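Local coordinates for protein Lic12234 (Leptospira interrogans, PDB 4TZH) that is a leucine-rich repeat protein of unknown function from a pathogenic spirochaete, considered a virulence factor and probably suited to binding partners through its repeat surface, at residues L122-K127 with L145-D150; P1-I6 with E19-D24. All coordinates share one frame; numbering follows the deposited sequence.

Contact 1: residues L122-K127 with L145-D150; sequences LTTLPK and LTSIPD
Thr123 O accepts a hydrogen bond from the backbone N of Thr146 at 2.8 Å, with a nearly straight N-H...O angle of 170° and the donor tilted modestly from the carbonyl plane. Leu145 CA also turns its hydrogen to this oxygen, at 3.4 Å from Thr123 O, so the amide bond and a CA-H...O contact converge on one acceptor. Beside them, the OG1 of Thr124 gives a hydrogen bond to Ser147 O at 3.1 Å. It comes from above the carbonyl plane, 67° out of it, and Thr124 CA makes a CA-H...O contact with the same oxygen. Threonine suits this place because its short side chain carries OG1 directly on CB, and the first torsion (OG1 anti to the backbone N, chi1 -167°) turns it to Ser147 O.

Apolar side chains of the neighbouring repeats pack together. Pro149 offers a compact, rigid ring whose CG and CD edge lies on Leu125, with CD 3.9 Å from Leu125 CB; the ring also meets the backbone, its CG 3.5 Å from Leu125 O. Leu125 and Ile148 run side by side in the same direction, Leu125 CD1 meeting Ile148 CD1 at 4.2 Å. Leu145 CD2 similarly reaches Leu122 CB.

The two segments occupy equivalent positions in successive leucine-rich repeats, in the loops after parallel strands 114-116 and 137-139. Asn143 OD1 accepts from Leu122 N and Asn166 OD1 from Leu145 N, successive rungs of the fold's asparagine ladder. Leu125 continues inward onto Leu102 and Leu140, whereas Ile148 touches Ile176 and Leu179 of helix 173-179.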
loop_
_atom_site.group_PDB
_atom_site.type_symbol
_atom_site.label_atom_id
_atom_site.label_comp_id
_atom_site.label_asym_id
_atom_site.label_seq_id
_atom_site.Cartn_x
_atom_site.Cartn_y
_atom_site.Cartn_z
ATOM N N LEU A 122 -4.318 -7.936 9.906
ATOM C CA LEU A 122 -3.102 -7.520 10.596
ATOM C C LEU A 122 -3.272 -7.561 12.094
ATOM O O LEU A 122 -4.307 -7.160 12.617
ATOM C CB LEU A 122 -2.686 -6.112 10.195
ATOM C CG LEU A 122 -2.303 -5.924 8.719
ATOM C CD1 LEU A 122 -2.288 -4.412 8.370
ATOM C CD2 LEU A 122 -0.954 -6.562 8.412
ATOM N N THR A 123 -2.241 -8.019 12.787
ATOM C CA THR A 123 -2.252 -8.070 14.239
ATOM C C THR A 123 -1.439 -6.935 14.812
ATOM O O THR A 123 -1.661 -6.540 15.948
ATOM C CB THR A 123 -1.827 -9.443 14.785
ATOM O OG1 THR A 123 -0.471 -9.668 14.396
ATOM C CG2 THR A 123 -2.722 -10.555 14.280
ATOM N N THR A 124 -0.520 -6.381 14.019
ATOM C CA THR A 124 0.305 -5.237 14.389
ATOM C C THR A 124 0.929 -4.643 13.141
ATOM O O THR A 124 0.594 -5.036 12.017
ATOM C CB THR A 124 1.374 -5.609 15.447
ATOM O OG1 THR A 124 1.922 -4.394 15.968
ATOM C CG2 THR A 124 2.486 -6.519 14.891
ATOM N N LEU A 125 1.806 -3.666 13.335
ATOM C CA LEU A 125 2.563 -3.050 12.269
ATOM C C LEU A 125 4.015 -3.231 12.615
ATOM O O LEU A 125 4.352 -3.225 13.813
ATOM C CB LEU A 125 2.241 -1.556 12.162
ATOM C CG LEU A 125 0.791 -1.219 11.804
ATOM C CD1 LEU A 125 0.495 0.249 12.089
ATOM C CD2 LEU A 125 0.478 -1.584 10.380
ATOM N N PRO A 126 4.894 -3.369 11.606
ATOM C CA PRO A 126 6.320 -3.512 11.922
ATOM C C PRO A 126 6.879 -2.189 12.419
ATOM O O PRO A 126 6.350 -1.138 12.061
ATOM C CB PRO A 126 6.949 -3.903 10.575
ATOM C CG PRO A 126 6.036 -3.326 9.541
ATOM C CD PRO A 126 4.648 -3.397 10.145
ATOM N N LYS A 127 7.954 -2.226 13.196
ATOM C CA LYS A 127 8.568 -0.997 13.709
ATOM C C LYS A 127 8.975 -0.044 12.577
ATOM O O LYS A 127 8.926 1.177 12.750
ATOM C CB LYS A 127 9.773 -1.322 14.619
ATOM C CG LYS A 127 10.897 -2.095 13.937
ATOM C CD LYS A 127 11.915 -2.621 14.961
ATOM C CE LYS A 127 13.016 -3.392 14.261
ATOM N NZ LYS A 127 13.792 -4.241 15.209
ATOM N N LEU A 145 -5.980 -6.094 14.924
ATOM C CA LEU A 145 -4.918 -5.445 15.677
ATOM C C LEU A 145 -4.942 -5.752 17.133
ATOM O O LEU A 145 -6.005 -5.740 17.748
ATOM C CB LEU A 145 -4.942 -3.930 15.517
ATOM C CG LEU A 145 -4.644 -3.413 14.126
ATOM C CD1 LEU A 145 -4.885 -1.920 14.088
ATOM C CD2 LEU A 145 -3.215 -3.726 13.694
ATOM N N THR A 146 -3.773 -6.082 17.683
ATOM C CA THR A 146 -3.646 -6.329 19.117
ATOM C C THR A 146 -2.690 -5.345 19.754
ATOM O O THR A 146 -2.724 -5.170 20.985
ATOM C CB THR A 146 -3.274 -7.779 19.470
ATOM O OG1 THR A 146 -2.059 -8.127 18.806
ATOM C CG2 THR A 146 -4.379 -8.762 19.153
ATOM N N SER A 147 -1.821 -4.729 18.942
ATOM C CA SER A 147 -0.886 -3.717 19.407
ATOM C C SER A 147 -0.534 -2.766 18.275
ATOM O O SER A 147 -0.654 -3.122 17.089
ATOM C CB SER A 147 0.382 -4.354 19.971
ATOM O OG SER A 147 1.191 -4.933 18.955
ATOM N N ILE A 148 -0.122 -1.556 18.659
ATOM C CA ILE A 148 0.355 -0.518 17.767
ATOM C C ILE A 148 1.811 -0.213 18.196
ATOM O O ILE A 148 2.041 -0.030 19.391
ATOM C CB ILE A 148 -0.600 0.714 17.799
ATOM C CG1 ILE A 148 -1.901 0.464 16.963
ATOM C CG2 ILE A 148 0.100 2.034 17.404
ATOM C CD1 ILE A 148 -1.734 -0.217 15.565
ATOM N N PRO A 149 2.821 -0.223 17.294
ATOM C CA PRO A 149 4.194 0.058 17.767
ATOM C C PRO A 149 4.388 1.527 18.114
ATOM O O PRO A 149 3.786 2.388 17.471
ATOM C CB PRO A 149 5.074 -0.350 16.597
ATOM C CG PRO A 149 4.200 -0.120 15.384
ATOM C CD PRO A 149 2.783 -0.438 15.830
ATOM N N ASP A 150 5.241 1.816 19.124
ATOM C CA ASP A 150 5.540 3.195 19.528
ATOM C C ASP A 150 6.116 4.010 18.373
ATOM O O ASP A 150 5.905 5.224 18.323
ATOM C CB ASP A 150 6.510 3.231 20.717
ATOM C CG ASP A 150 5.968 2.657 22.007
ATOM O OD1 ASP A 150 4.730 2.539 22.133
ATOM O OD2 ASP A 150 6.777 2.357 22.905
#

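Contact 2: residues P1-I6 with E19-D24; sequences PKEVII and EVQILD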
loop_
_atom_site.group_PDB
_atom_site.type_symbol
_atom_site.label_atom_id
_atom_site.label_comp_id
_atom_site.label_asym_id
_atom_site.label_seq_id
_atom_site.Cartn_x
_atom_site.Cartn_y
_atom_site.Cartn_z
ATOM N N PRO A 1 2.806 15.824 -19.585
ATOM C CA PRO A 1 1.680 15.249 -20.329
ATOM C C PRO A 1 1.081 14.021 -19.647
ATOM O O PRO A 1 1.753 13.005 -19.464
ATOM C CB PRO A 1 2.284 14.942 -21.706
ATOM C CG PRO A 1 3.568 15.773 -21.787
ATOM C CD PRO A 1 3.738 16.522 -20.489
ATOM N N LYS A 2 -0.183 14.130 -19.245
ATOM C CA LYS A 2 -0.876 13.040 -18.573
ATOM C C LYS A 2 -1.641 12.181 -19.578
ATOM O O LYS A 2 -2.067 12.645 -20.643
ATOM C CB LYS A 2 -1.799 13.552 -17.442
ATOM C CG LYS A 2 -1.095 14.311 -16.303
ATOM C CD LYS A 2 -0.224 13.422 -15.417
ATOM C CE LYS A 2 0.426 14.199 -14.299
ATOM N NZ LYS A 2 1.170 13.302 -13.376
ATOM N N GLU A 3 -1.801 10.909 -19.223
ATOM C CA GLU A 3 -2.524 9.954 -20.024
ATOM C C GLU A 3 -3.997 9.963 -19.587
ATOM O O GLU A 3 -4.302 9.757 -18.404
ATOM C CB GLU A 3 -1.873 8.575 -19.782
ATOM C CG GLU A 3 -2.450 7.432 -20.600
ATOM C CD GLU A 3 -1.559 6.213 -20.537
ATOM O OE1 GLU A 3 -0.417 6.259 -21.056
ATOM O OE2 GLU A 3 -2.029 5.196 -19.993
ATOM N N VAL A 4 -4.894 10.226 -20.547
ATOM C CA VAL A 4 -6.349 10.277 -20.322
ATOM C C VAL A 4 -7.077 9.055 -20.888
ATOM O O VAL A 4 -8.136 8.696 -20.363
ATOM C CB VAL A 4 -6.989 11.607 -20.774
ATOM C CG1 VAL A 4 -6.412 12.770 -19.975
ATOM C CG2 VAL A 4 -6.810 11.833 -22.278
ATOM N N ILE A 5 -6.514 8.410 -21.939
ATOM C CA ILE A 5 -7.030 7.164 -22.495
ATOM C C ILE A 5 -6.083 6.123 -21.975
ATOM O O ILE A 5 -4.966 5.954 -22.505
ATOM C CB ILE A 5 -7.090 7.146 -24.036
ATOM C CG1 ILE A 5 -7.805 8.367 -24.585
ATOM C CG2 ILE A 5 -7.688 5.819 -24.526
ATOM C CD1 ILE A 5 -9.074 8.624 -24.096
ATOM N N ILE A 6 -6.477 5.456 -20.899
ATOM C CA ILE A 6 -5.560 4.550 -20.225
ATOM C C ILE A 6 -5.432 3.208 -20.911
ATOM O O ILE A 6 -6.208 2.884 -21.810
ATOM C CB ILE A 6 -5.873 4.414 -18.751
ATOM C CG1 ILE A 6 -7.166 3.643 -18.524
ATOM C CG2 ILE A 6 -5.916 5.823 -18.084
ATOM C CD1 ILE A 6 -7.263 3.151 -17.098
ATOM N N GLU A 19 5.673 4.099 -23.782
ATOM C CA GLU A 19 4.537 4.995 -23.945
ATOM C C GLU A 19 3.534 4.919 -22.795
ATOM O O GLU A 19 2.786 5.859 -22.537
ATOM C CB GLU A 19 3.812 4.556 -25.236
ATOM C CG GLU A 19 2.809 5.545 -25.791
ATOM C CD GLU A 19 3.355 6.847 -26.348
ATOM O OE1 GLU A 19 4.500 6.871 -26.855
ATOM O OE2 GLU A 19 2.589 7.832 -26.342
ATOM N N VAL A 20 3.447 3.743 -22.163
ATOM C CA VAL A 20 2.398 3.454 -21.205
ATOM C C VAL A 20 2.599 4.090 -19.834
ATOM O O VAL A 20 3.568 3.772 -19.140
ATOM C CB VAL A 20 2.235 1.929 -21.134
ATOM C CG1 VAL A 20 1.095 1.536 -20.186
ATOM C CG2 VAL A 20 2.046 1.347 -22.560
ATOM N N GLN A 21 1.659 4.960 -19.448
ATOM C CA GLN A 21 1.712 5.636 -18.138
ATOM C C GLN A 21 0.765 5.034 -17.134
ATOM O O GLN A 21 1.080 5.011 -15.948
ATOM C CB GLN A 21 1.427 7.124 -18.287
ATOM C CG GLN A 21 2.540 7.807 -19.075
ATOM C CD GLN A 21 2.229 9.240 -19.406
ATOM O OE1 GLN A 21 1.879 9.579 -20.546
ATOM N NE2 GLN A 21 2.304 10.102 -18.411
ATOM N N ILE A 22 -0.413 4.553 -17.574
ATOM C CA ILE A 22 -1.413 4.008 -16.678
ATOM C C ILE A 22 -1.876 2.682 -17.233
ATOM O O ILE A 22 -2.338 2.653 -18.379
ATOM C CB ILE A 22 -2.613 4.948 -16.496
ATOM C CG1 ILE A 22 -2.161 6.370 -16.066
ATOM C CG2 ILE A 22 -3.645 4.351 -15.522
ATOM C CD1 ILE A 22 -3.312 7.378 -15.839
ATOM N N LEU A 23 -1.769 1.626 -16.445
ATOM C CA LEU A 23 -2.226 0.295 -16.858
ATOM C C LEU A 23 -3.267 -0.167 -15.849
ATOM O O LEU A 23 -3.002 -0.196 -14.638
ATOM C CB LEU A 23 -1.069 -0.693 -16.899
ATOM C CG LEU A 23 -1.453 -2.103 -17.386
ATOM C CD1 LEU A 23 -1.798 -2.108 -18.909
ATOM C CD2 LEU A 23 -0.309 -3.068 -17.127
ATOM N N ASP A 24 -4.431 -0.562 -16.356
ATOM C CA ASP A 24 -5.529 -1.016 -15.518
ATOM C C ASP A 24 -5.908 -2.429 -15.920
ATOM O O ASP A 24 -6.494 -2.633 -16.996
ATOM C CB ASP A 24 -6.722 -0.068 -15.614
ATOM C CG ASP A 24 -7.908 -0.439 -14.746
ATOM O OD1 ASP A 24 -7.845 -1.482 -14.078
ATOM O OD2 ASP A 24 -8.931 0.271 -14.804
#
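Glu3 lies over the main chain at Gln21 and Ile22, its CB 3.9 Å from Gln21 CB, and the two side chains run alongside each other in opposite senses, their carboxylate and amide planes 78° apart. CG of Glu3 is anti to the backbone N (chi1 -177°) and the chain beyond it is extended, which gives the carboxylate the length to span the gap. Its two oxygens then accept consecutive amides: Gln21 N bonds to OE1 of Glu3 at 2.9 Å and Ile22 N to OE2 of Glu3 at 3.0 Å. Both donors stand above the carboxylate plane, the second by 59°. Glutamine suits its place because its amide carries an N-H donor at the end of an extended chain: NE2 of Gln21 bonds to Pro1 O at 3.1 Å, in the carbonyl plane.

Farther along, Ile6 CG2 lies 3.7 Å from Ile22 CG2 as the two side chains cross obliquely. Ile6 CD1 rests 3.6 Å from Asp24 CB. These branched aliphatic residues pack beside the bonded carboxylate, while that of Asp24 is engaged by Ser26 OG.

Glu3 takes up two amides at the start of the outermost strand 22-24, alongside a backbone bond between Ile22 and His7. Its OE2 is also hydrogen-bonded to His7 ND1. The two amide N-H groups are consistent with a charged carboxylate, though Ile22 O, 3.0 Å from Glu3 OE2, would oppose it.

Contact 1 and contact 2 belong to opposite parts of the same solenoid: their centres are about 37 Å apart, their nearest atoms about 23 Å, and they lie on opposite sides of the chain's centre. Contact 2 comes wholly earlier in the sequence. At 1-6 with 19-24 the N-terminal segment meets the first strand of the sheet, whereas 122-127 with 145-150 joins two successive repeats toward the C-terminal end. Contact 1 therefore illustrates repeat-to-repeat stacking, contact 2 the finishing of an end. With the function unknown, no active site can be assigned; a zinc ion lies near Glu19 of contact 2, about 5 Å from its side chain, farther than a coordination bond.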